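Local coordinates for cytochrome c-552/4 domain-containing protein (PDB 4QO5), which binds eight c-type haems as a membrane-associated octahaem cytochrome c and probably serves in electron transfer, at the interface of chains A and B. Coordinates in Å, arbitrary orientation; residue numbers count along the deposited sequence, not the author numbering. Chains: chain A/B, Hypothetical multiheme protein.

The interface of chains A and B. Residues chain A 415, 418-419, 422; chain B 164, 195-199.
Helix 413-447 of chain A packs here against the loop that follows strand 188-196 of chain B and against the short helix 162-165, forming one patch of a contact between two copies of the protein. The deposited assembly holds three copies, so the contact may belong to a trimer.

Hydrogen bonding centres on the phenol of A:Tyr418. CG lies anti to the backbone N (chi1 -179°), and the ring reaches across to chain B with its hydroxyl leading. This OH donates to the carboxylate OE1 of B:Glu164 at 2.5 Å. The two side chains meet tip to tip, with ring and carboxylate planes 3° apart, and OE1 receives the bond through its syn lone pair. The same OH accepts the backbone N of B:Gly197 at 2.8 Å (145° at H), so the hydroxyl is held as both donor and acceptor, which fixes the tip of the side chain. The amide N-H and the carboxylate would probably polarise the hydroxyl in the same sense, which may strengthen the short bond. A phenylalanine here would remove the hydroxyl and would probably leave the B:Glu164 carboxylate and the B:Gly197 amide without this shared partner, loosening the loop's hold on the helix.

Packing is built around B:Pro199, which follows a cis peptide bond. The carbonyl O of B:Tyr198 lies above the centre of the A:Tyr418 ring, while B:Pro199 CD touches CD2 of that ring at 3.6 Å; this packing and the coplanar carboxylate probably set the ring's rotation. On its other flank, B:Pro199 CB sits over the face of the A:Tyr415 ring, 3.8 Å from its centroid, as a CH-pi contact. The phenol of B:Tyr198 reaches the edge of the same ring, its OH in plane. The bent chain of A:Arg419 adds its CG, 3.8 Å from B:Pro199 CG.

Water extends the polar network: water 1 links A:Arg419 NH1 to B:Glu164 OE1, and sits 2.8 Å from the carbonyl O of B:Pro199.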
# COMPACT_ATOMS: atom_id res chain seq x y z
N TYR A 415 25.74 11.19 -12.22
CA TYR A 415 24.76 10.22 -11.75
C TYR A 415 23.36 10.88 -11.68
O TYR A 415 22.37 10.35 -12.20
CB TYR A 415 25.20 9.79 -10.35
CG TYR A 415 24.44 8.69 -9.64
CD1 TYR A 415 23.27 8.96 -8.95
CD2 TYR A 415 24.95 7.40 -9.58
CE1 TYR A 415 22.59 7.97 -8.25
CE2 TYR A 415 24.29 6.40 -8.88
CZ TYR A 415 23.11 6.69 -8.23
OH TYR A 415 22.47 5.70 -7.54
N TYR A 418 22.12 12.02 -15.19
CA TYR A 418 21.70 10.85 -15.96
C TYR A 418 20.22 10.53 -15.71
O TYR A 418 19.45 10.27 -16.64
CB TYR A 418 22.55 9.64 -15.58
CG TYR A 418 22.21 8.38 -16.35
CD1 TYR A 418 22.98 7.99 -17.43
CD2 TYR A 418 21.14 7.58 -15.98
CE1 TYR A 418 22.68 6.84 -18.14
CE2 TYR A 418 20.83 6.43 -16.68
CZ TYR A 418 21.60 6.07 -17.75
OH TYR A 418 21.30 4.92 -18.47
N ARG A 419 19.84 10.55 -14.44
CA ARG A 419 18.43 10.32 -14.08
C ARG A 419 17.51 11.42 -14.63
O ARG A 419 16.40 11.13 -15.11
CB ARG A 419 18.25 10.19 -12.56
CG ARG A 419 18.80 8.90 -11.96
CD ARG A 419 18.12 7.67 -12.56
NE ARG A 419 16.68 7.64 -12.32
CZ ARG A 419 15.90 6.59 -12.55
NH1 ARG A 419 16.42 5.47 -13.04
NH2 ARG A 419 14.59 6.66 -12.30
N LEU A 422 17.02 10.76 -18.28
CA LEU A 422 16.07 9.66 -18.43
C LEU A 422 14.65 10.20 -18.24
O LEU A 422 13.73 9.85 -18.98
CB LEU A 422 16.36 8.56 -17.40
CG LEU A 422 15.46 7.33 -17.53
CD1 LEU A 422 15.66 6.70 -18.90
CD2 LEU A 422 15.77 6.35 -16.41
N GLU B 164 14.28 0.89 -19.52
CA GLU B 164 15.26 1.17 -18.48
C GLU B 164 14.61 1.66 -17.19
O GLU B 164 15.08 1.35 -16.08
CB GLU B 164 16.32 2.18 -18.98
CG GLU B 164 17.33 2.53 -17.91
CD GLU B 164 18.59 3.16 -18.48
OE1 GLU B 164 19.03 4.17 -17.91
OE2 GLU B 164 19.13 2.64 -19.48
N TYR B 195 28.34 6.97 -18.54
CA TYR B 195 27.80 5.63 -18.75
C TYR B 195 26.53 5.62 -19.58
O TYR B 195 25.80 6.62 -19.64
CB TYR B 195 27.41 4.98 -17.41
CG TYR B 195 28.53 4.73 -16.43
CD1 TYR B 195 29.36 3.61 -16.58
CD2 TYR B 195 28.72 5.57 -15.34
CE1 TYR B 195 30.36 3.36 -15.66
CE2 TYR B 195 29.73 5.32 -14.42
CZ TYR B 195 30.54 4.20 -14.59
OH TYR B 195 31.53 3.94 -13.70
N GLU B 196 26.24 4.46 -20.14
CA GLU B 196 24.88 4.10 -20.53
C GLU B 196 24.45 2.94 -19.63
O GLU B 196 25.18 1.95 -19.49
CB GLU B 196 24.81 3.66 -22.00
CG GLU B 196 25.13 4.75 -23.01
CD GLU B 196 24.99 4.26 -24.45
OE1 GLU B 196 24.71 3.05 -24.65
OE2 GLU B 196 25.15 5.08 -25.37
N GLY B 197 23.29 3.07 -19.02
CA GLY B 197 22.77 2.00 -18.19
C GLY B 197 23.17 2.02 -16.72
O GLY B 197 22.87 1.07 -16.00
N TYR B 198 23.84 3.08 -16.29
CA TYR B 198 24.13 3.30 -14.87
C TYR B 198 23.93 4.80 -14.54
O TYR B 198 24.42 5.64 -15.27
CB TYR B 198 25.55 2.84 -14.49
CG TYR B 198 25.71 2.88 -12.99
CD1 TYR B 198 25.20 1.84 -12.19
CD2 TYR B 198 26.27 3.98 -12.36
CE1 TYR B 198 25.27 1.90 -10.80
CE2 TYR B 198 26.36 4.05 -10.96
CZ TYR B 198 25.85 3.02 -10.19
OH TYR B 198 25.94 3.11 -8.81
N PRO B 199 23.25 5.14 -13.42
CA PRO B 199 22.72 4.30 -12.33
C PRO B 199 21.72 3.23 -12.72
O PRO B 199 20.80 3.44 -13.53
CB PRO B 199 22.05 5.31 -11.37
CG PRO B 199 21.82 6.53 -12.19
CD PRO B 199 23.02 6.56 -13.13
O HOH W 1 18.51 4.47 -14.77